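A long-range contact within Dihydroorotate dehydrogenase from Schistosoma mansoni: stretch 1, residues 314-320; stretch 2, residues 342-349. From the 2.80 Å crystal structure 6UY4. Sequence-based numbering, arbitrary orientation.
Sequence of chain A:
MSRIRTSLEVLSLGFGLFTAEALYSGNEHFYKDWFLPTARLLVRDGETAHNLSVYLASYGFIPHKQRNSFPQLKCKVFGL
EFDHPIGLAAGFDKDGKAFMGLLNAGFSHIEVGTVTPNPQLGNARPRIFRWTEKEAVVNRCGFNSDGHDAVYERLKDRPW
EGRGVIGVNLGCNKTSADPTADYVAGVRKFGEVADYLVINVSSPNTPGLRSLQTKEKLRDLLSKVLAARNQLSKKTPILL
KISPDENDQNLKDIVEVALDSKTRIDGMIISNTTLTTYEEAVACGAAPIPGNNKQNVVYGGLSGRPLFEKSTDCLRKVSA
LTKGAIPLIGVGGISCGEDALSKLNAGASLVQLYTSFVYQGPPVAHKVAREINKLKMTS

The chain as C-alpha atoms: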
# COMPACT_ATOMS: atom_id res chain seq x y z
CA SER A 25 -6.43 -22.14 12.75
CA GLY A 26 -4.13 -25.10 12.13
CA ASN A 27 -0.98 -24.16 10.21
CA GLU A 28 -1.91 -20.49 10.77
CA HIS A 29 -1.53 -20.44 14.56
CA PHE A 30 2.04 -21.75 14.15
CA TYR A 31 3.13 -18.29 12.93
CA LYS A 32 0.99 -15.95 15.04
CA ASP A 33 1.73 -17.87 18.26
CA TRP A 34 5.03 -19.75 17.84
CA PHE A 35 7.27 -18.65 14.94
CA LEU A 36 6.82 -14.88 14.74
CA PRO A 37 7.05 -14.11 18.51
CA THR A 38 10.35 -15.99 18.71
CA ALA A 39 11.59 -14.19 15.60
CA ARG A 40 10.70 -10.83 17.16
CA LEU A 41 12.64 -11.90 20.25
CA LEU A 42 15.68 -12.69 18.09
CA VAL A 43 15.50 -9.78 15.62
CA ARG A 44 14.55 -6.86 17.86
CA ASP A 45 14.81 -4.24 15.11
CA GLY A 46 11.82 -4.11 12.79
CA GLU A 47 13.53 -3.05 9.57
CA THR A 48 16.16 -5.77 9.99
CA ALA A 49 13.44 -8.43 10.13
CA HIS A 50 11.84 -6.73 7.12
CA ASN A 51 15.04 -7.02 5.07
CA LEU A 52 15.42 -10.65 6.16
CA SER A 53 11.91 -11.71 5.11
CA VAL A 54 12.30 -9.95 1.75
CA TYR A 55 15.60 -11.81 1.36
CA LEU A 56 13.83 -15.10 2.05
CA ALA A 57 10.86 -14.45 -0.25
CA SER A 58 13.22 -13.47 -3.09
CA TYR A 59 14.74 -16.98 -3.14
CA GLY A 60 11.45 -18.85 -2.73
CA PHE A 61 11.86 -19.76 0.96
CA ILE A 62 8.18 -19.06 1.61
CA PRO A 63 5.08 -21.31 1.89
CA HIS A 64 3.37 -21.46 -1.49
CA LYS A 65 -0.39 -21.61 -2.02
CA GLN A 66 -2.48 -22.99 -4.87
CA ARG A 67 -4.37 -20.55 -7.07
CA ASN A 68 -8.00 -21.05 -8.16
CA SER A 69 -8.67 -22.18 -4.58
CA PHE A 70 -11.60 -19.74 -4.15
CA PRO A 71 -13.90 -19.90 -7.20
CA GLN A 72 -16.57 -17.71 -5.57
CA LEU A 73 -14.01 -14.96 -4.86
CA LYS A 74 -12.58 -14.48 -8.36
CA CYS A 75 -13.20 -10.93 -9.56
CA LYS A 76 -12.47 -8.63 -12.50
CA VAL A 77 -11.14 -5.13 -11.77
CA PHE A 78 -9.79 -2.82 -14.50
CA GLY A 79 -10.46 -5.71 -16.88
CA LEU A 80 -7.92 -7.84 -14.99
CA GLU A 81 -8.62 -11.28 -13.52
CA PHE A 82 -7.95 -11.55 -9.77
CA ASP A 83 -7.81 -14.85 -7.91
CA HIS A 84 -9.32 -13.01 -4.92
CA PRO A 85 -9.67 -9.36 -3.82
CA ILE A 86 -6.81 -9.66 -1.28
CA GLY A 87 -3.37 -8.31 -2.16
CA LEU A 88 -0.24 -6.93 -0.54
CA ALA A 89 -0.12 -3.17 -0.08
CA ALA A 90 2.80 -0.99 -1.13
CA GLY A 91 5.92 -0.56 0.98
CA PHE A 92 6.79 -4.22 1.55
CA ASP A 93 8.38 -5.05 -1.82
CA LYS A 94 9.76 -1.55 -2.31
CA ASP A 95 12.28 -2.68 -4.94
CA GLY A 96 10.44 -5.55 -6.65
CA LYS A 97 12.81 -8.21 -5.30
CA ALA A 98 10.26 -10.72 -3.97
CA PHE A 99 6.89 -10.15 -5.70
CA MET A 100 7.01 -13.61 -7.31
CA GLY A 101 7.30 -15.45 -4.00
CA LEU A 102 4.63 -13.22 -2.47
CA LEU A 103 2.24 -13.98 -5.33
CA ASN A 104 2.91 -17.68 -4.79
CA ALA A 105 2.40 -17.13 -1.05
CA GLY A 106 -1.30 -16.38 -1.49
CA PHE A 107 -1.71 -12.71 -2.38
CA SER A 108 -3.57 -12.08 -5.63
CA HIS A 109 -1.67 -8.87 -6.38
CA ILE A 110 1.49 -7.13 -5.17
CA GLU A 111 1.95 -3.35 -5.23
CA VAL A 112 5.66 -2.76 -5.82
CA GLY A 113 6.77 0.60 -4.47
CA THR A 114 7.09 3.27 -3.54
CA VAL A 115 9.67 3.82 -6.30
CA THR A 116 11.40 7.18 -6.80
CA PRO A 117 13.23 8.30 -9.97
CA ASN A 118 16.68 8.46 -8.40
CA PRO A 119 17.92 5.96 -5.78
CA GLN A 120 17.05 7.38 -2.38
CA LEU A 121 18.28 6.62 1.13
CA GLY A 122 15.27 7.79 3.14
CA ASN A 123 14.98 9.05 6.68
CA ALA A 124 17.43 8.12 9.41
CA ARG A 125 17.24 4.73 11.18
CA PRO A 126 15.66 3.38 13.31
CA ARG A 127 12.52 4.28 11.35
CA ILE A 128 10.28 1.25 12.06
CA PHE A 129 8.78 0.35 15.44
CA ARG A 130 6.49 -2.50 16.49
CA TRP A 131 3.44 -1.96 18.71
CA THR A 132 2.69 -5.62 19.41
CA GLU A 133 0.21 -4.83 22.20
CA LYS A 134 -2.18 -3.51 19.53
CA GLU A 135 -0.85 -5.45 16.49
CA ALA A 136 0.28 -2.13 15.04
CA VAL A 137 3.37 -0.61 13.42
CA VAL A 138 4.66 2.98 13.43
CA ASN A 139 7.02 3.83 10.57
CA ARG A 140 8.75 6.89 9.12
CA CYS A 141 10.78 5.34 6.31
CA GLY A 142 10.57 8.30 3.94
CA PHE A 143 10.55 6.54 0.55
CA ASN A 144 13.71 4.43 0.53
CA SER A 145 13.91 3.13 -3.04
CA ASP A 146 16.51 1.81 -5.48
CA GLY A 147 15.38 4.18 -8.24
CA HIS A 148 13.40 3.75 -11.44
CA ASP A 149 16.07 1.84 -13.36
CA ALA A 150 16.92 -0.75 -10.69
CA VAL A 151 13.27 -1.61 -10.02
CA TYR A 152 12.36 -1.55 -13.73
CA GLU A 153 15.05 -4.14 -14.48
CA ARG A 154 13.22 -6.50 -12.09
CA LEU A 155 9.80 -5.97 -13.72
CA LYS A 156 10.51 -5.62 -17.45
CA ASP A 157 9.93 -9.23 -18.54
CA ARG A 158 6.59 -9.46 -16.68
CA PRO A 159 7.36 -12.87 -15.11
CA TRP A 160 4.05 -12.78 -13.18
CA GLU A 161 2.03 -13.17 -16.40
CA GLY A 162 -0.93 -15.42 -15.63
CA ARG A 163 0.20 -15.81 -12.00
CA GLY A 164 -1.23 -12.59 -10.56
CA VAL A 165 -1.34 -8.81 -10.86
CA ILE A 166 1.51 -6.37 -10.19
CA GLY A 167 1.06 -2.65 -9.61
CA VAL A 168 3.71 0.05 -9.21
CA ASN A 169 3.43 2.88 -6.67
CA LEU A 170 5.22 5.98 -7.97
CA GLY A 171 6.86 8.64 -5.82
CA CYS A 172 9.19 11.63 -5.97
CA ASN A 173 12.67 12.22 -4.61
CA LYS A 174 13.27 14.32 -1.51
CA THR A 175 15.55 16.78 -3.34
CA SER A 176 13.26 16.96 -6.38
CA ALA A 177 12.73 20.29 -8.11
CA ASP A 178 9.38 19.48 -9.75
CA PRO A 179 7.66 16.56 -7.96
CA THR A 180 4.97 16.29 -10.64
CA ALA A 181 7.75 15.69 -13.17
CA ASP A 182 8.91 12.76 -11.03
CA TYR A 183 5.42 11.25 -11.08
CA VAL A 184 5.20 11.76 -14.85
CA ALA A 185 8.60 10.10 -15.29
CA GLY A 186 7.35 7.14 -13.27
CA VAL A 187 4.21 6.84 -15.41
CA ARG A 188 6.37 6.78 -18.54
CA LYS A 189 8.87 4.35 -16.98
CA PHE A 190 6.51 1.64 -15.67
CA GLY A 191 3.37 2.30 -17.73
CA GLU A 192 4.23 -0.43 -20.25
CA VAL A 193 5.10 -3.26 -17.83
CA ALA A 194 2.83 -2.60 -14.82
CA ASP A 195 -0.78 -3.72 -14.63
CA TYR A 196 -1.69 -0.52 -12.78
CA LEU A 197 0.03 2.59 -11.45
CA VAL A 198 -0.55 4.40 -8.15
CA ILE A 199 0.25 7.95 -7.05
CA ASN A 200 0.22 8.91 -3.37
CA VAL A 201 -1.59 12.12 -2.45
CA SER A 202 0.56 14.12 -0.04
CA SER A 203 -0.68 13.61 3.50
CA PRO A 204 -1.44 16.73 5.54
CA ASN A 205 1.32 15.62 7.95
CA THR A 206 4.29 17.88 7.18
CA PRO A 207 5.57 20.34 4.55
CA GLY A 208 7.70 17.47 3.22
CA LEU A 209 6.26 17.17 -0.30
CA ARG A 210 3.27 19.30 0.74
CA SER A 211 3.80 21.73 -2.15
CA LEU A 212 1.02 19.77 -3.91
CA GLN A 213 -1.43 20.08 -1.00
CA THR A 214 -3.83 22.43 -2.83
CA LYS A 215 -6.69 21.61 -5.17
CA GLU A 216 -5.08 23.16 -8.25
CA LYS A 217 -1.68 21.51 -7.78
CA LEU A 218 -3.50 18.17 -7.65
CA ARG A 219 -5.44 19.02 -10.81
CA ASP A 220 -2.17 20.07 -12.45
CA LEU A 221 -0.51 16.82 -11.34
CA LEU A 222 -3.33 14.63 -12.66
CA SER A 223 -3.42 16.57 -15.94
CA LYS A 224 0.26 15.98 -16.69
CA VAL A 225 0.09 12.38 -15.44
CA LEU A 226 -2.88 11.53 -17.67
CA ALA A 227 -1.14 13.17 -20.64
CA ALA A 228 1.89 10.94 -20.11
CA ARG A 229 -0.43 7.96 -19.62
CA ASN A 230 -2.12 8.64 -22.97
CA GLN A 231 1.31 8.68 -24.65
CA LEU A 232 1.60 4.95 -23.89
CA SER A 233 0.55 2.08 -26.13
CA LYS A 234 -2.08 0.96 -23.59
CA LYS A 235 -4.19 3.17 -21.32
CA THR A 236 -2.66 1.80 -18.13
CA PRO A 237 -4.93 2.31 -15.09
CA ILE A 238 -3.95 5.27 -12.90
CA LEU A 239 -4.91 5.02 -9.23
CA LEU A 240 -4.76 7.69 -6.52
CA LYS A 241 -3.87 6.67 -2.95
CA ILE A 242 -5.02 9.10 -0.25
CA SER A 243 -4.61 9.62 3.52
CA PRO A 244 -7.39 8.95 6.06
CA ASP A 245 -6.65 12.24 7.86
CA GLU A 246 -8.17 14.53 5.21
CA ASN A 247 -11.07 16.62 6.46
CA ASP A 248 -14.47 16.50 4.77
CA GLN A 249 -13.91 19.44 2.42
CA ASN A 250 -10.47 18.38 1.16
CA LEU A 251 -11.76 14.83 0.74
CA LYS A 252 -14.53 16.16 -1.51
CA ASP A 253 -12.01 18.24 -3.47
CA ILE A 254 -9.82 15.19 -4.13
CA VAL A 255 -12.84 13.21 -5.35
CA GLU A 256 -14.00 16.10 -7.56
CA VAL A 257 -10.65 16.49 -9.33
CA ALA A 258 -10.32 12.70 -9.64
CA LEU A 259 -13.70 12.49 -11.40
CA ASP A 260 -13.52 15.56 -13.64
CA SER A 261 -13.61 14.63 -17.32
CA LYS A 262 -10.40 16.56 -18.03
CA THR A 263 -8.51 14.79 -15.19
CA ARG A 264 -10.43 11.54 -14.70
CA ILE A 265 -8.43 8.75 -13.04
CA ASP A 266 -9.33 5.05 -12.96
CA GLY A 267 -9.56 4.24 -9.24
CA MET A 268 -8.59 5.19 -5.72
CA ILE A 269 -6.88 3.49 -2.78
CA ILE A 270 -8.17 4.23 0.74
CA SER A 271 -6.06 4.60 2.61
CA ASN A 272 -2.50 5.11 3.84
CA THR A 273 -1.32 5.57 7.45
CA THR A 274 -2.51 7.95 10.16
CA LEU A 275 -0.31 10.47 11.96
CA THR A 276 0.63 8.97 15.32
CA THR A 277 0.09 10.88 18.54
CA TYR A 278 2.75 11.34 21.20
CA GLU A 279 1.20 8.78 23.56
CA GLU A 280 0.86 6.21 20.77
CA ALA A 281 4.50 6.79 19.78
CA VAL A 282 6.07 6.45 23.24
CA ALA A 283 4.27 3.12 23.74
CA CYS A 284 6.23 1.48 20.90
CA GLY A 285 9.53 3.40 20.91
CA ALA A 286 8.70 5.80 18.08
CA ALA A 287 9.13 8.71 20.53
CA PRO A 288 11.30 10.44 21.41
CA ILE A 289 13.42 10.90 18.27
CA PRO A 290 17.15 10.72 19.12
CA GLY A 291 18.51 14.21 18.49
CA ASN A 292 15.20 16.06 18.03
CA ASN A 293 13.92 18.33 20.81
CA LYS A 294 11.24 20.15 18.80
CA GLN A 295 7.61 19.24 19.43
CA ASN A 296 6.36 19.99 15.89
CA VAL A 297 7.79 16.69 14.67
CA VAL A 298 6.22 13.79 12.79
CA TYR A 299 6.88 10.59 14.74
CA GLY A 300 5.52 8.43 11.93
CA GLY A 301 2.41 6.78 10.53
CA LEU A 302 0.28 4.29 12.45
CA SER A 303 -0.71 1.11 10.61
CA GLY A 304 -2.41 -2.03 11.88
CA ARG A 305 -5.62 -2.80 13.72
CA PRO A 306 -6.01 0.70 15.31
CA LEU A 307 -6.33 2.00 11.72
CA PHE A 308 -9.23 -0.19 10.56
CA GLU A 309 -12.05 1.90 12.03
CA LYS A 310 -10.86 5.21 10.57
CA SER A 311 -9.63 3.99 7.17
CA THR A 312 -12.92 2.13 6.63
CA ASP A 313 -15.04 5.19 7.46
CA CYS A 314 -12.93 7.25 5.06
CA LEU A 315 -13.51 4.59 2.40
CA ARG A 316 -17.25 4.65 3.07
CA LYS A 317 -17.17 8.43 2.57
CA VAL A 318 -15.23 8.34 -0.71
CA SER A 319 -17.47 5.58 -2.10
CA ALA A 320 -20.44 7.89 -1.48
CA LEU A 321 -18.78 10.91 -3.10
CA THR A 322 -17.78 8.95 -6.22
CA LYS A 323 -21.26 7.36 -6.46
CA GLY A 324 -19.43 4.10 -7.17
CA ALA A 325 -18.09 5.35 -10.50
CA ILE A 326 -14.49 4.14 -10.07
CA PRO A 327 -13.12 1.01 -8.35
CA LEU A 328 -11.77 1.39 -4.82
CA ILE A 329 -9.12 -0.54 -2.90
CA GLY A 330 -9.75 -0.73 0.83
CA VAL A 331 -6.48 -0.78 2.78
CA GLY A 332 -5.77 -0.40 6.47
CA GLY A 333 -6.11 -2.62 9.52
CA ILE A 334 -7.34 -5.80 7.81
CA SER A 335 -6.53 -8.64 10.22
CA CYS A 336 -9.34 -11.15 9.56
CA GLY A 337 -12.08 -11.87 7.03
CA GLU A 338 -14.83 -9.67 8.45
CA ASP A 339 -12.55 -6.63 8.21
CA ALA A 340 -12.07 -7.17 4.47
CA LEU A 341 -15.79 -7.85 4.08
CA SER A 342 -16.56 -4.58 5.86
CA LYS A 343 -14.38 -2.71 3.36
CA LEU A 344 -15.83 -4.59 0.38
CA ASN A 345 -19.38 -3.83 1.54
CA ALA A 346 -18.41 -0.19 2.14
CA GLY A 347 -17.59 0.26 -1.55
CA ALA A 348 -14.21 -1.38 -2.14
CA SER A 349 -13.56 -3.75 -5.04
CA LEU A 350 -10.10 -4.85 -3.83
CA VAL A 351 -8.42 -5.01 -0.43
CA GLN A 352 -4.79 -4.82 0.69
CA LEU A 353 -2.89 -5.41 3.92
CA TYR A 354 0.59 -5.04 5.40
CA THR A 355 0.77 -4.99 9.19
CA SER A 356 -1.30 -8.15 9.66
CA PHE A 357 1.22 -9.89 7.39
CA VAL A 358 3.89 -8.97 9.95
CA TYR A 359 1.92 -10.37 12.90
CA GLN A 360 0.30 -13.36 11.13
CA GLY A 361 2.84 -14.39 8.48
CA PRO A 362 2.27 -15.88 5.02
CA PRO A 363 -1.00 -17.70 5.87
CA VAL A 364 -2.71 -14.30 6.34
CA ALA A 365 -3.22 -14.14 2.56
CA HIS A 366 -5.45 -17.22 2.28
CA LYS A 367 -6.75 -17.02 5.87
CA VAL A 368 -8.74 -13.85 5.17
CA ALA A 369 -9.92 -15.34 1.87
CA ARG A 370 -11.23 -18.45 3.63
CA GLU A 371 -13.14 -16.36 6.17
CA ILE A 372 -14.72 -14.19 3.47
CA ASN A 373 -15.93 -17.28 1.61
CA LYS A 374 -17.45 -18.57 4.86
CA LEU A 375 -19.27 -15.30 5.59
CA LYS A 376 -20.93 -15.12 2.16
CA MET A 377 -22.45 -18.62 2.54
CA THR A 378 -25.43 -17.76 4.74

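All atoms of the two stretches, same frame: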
# COMPACT_ATOMS: atom_id res chain seq x y z
N CYS A 314 -13.37 6.42 6.17
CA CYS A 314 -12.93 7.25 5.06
C CYS A 314 -13.28 6.62 3.72
O CYS A 314 -13.73 7.31 2.79
CB CYS A 314 -11.42 7.49 5.15
SG CYS A 314 -10.74 8.51 3.82
N LEU A 315 -13.11 5.30 3.61
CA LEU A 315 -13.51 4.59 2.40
C LEU A 315 -15.00 4.72 2.16
O LEU A 315 -15.44 4.98 1.03
CB LEU A 315 -13.11 3.12 2.50
CG LEU A 315 -13.64 2.19 1.41
CD1 LEU A 315 -13.00 2.52 0.07
CD2 LEU A 315 -13.42 0.73 1.77
N ARG A 316 -15.80 4.53 3.21
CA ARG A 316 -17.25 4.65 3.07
C ARG A 316 -17.66 6.05 2.64
O ARG A 316 -18.67 6.21 1.94
CB ARG A 316 -17.93 4.27 4.39
CG ARG A 316 -19.44 4.13 4.30
CD ARG A 316 -20.05 3.61 5.60
NE ARG A 316 -19.61 2.26 5.92
CZ ARG A 316 -18.76 1.96 6.90
NH1 ARG A 316 -18.27 2.92 7.67
NH2 ARG A 316 -18.41 0.70 7.12
N LYS A 317 -16.89 7.07 3.02
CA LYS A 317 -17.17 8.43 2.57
C LYS A 317 -16.85 8.58 1.08
O LYS A 317 -17.67 9.08 0.31
CB LYS A 317 -16.38 9.44 3.39
CG LYS A 317 -16.89 9.64 4.81
CD LYS A 317 -16.10 10.74 5.52
CE LYS A 317 -16.65 11.00 6.92
N VAL A 318 -15.65 8.17 0.68
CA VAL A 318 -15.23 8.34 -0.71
C VAL A 318 -16.15 7.57 -1.65
O VAL A 318 -16.51 8.07 -2.73
CB VAL A 318 -13.76 7.90 -0.88
CG1 VAL A 318 -13.35 7.94 -2.34
CG2 VAL A 318 -12.85 8.78 -0.04
N SER A 319 -16.56 6.36 -1.26
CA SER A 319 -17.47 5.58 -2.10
C SER A 319 -18.79 6.30 -2.30
O SER A 319 -19.43 6.14 -3.34
CB SER A 319 -17.70 4.20 -1.48
OG SER A 319 -18.49 3.39 -2.33
N ALA A 320 -19.21 7.11 -1.33
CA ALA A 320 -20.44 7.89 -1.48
C ALA A 320 -20.22 9.10 -2.38
O ALA A 320 -21.11 9.48 -3.15
CB ALA A 320 -20.97 8.32 -0.11
N SER A 342 -16.06 -5.91 5.54
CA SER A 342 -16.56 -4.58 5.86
C SER A 342 -16.13 -3.56 4.82
O SER A 342 -16.92 -2.71 4.40
CB SER A 342 -16.08 -4.16 7.26
OG SER A 342 -16.52 -5.08 8.24
N LYS A 343 -14.87 -3.63 4.39
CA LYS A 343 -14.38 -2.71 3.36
C LYS A 343 -15.04 -2.99 2.02
O LYS A 343 -15.40 -2.05 1.29
CB LYS A 343 -12.86 -2.80 3.24
CG LYS A 343 -12.10 -2.27 4.45
CD LYS A 343 -10.60 -2.26 4.19
CE LYS A 343 -9.83 -1.75 5.40
NZ LYS A 343 -10.18 -0.34 5.74
N LEU A 344 -15.19 -4.26 1.66
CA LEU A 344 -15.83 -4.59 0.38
C LEU A 344 -17.29 -4.15 0.36
O LEU A 344 -17.78 -3.67 -0.67
CB LEU A 344 -15.71 -6.09 0.11
CG LEU A 344 -14.31 -6.64 -0.18
CD1 LEU A 344 -14.36 -8.14 -0.42
CD2 LEU A 344 -13.68 -5.92 -1.36
N ASN A 345 -17.99 -4.30 1.48
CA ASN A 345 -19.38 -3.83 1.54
C ASN A 345 -19.45 -2.31 1.57
O ASN A 345 -20.46 -1.74 1.13
CB ASN A 345 -20.09 -4.42 2.76
CG ASN A 345 -20.32 -5.91 2.63
OD1 ASN A 345 -20.45 -6.44 1.53
ND2 ASN A 345 -20.38 -6.60 3.77
N ALA A 346 -18.41 -1.65 2.07
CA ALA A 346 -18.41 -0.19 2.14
C ALA A 346 -18.19 0.46 0.78
O ALA A 346 -18.43 1.67 0.65
CB ALA A 346 -17.33 0.28 3.12
N GLY A 347 -17.75 -0.29 -0.22
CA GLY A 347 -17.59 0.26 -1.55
C GLY A 347 -16.30 -0.14 -2.24
O GLY A 347 -16.03 0.30 -3.37
N ALA A 348 -15.49 -0.97 -1.59
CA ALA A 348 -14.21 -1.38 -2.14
C ALA A 348 -14.38 -2.59 -3.06
O ALA A 348 -15.20 -3.47 -2.80
CB ALA A 348 -13.22 -1.71 -1.03
N SER A 349 -13.60 -2.61 -4.14
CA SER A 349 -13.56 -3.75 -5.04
C SER A 349 -12.35 -4.64 -4.80
O SER A 349 -12.38 -5.83 -5.15
CB SER A 349 -13.56 -3.29 -6.50
OG SER A 349 -14.77 -2.60 -6.81

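Two helical segments lie side by side with nearly parallel N-to-C directions, 19° apart, their axes approaching to 9.3 Å. The backbones draw close where the second helix gives way to Gly347: CA of Arg316 is 5.1 Å from CA of Ala346, and CA of Ser319 is 5.3 Å from CA of Gly347.

Leu315 supplies the apolar anchor. Its CA-to-CB bond points toward the second stretch, and with chi1 t and chi2 p Leu315 CD2 reaches the helix end, 3.7 Å from Ala348 CB, 4.2 Å from Ala346 CB and 3.4 Å from Lys343 O. That carbonyl is already occupied by the amide of Ala348, so a methyl can lie against it without stranding an acceptor. Leu315 CD2 also lies 3.9 Å from Lys343 CB, at the root of a side chain whose NZ is hydrogen-bonded to a residue adjoining one of the stretches.

The CA-to-CB bond of Arg316 points sideways and the side chain, extended through chi1 and chi2 (both t), turns at chi3 (m); Arg316 NE passes 4.1 Å from Ala346 CB, and NH1 is hydrogen-bonded to a residue adjoining one of the stretches.

Ser319, at chi1 t, sets OG 3.3 Å from Gly347 CA. Gly347 closes the helix in a Schellman motif with phi 136°; a CB there would jam against the preceding carbonyl and sit 2.0 Å from Ser319 OG.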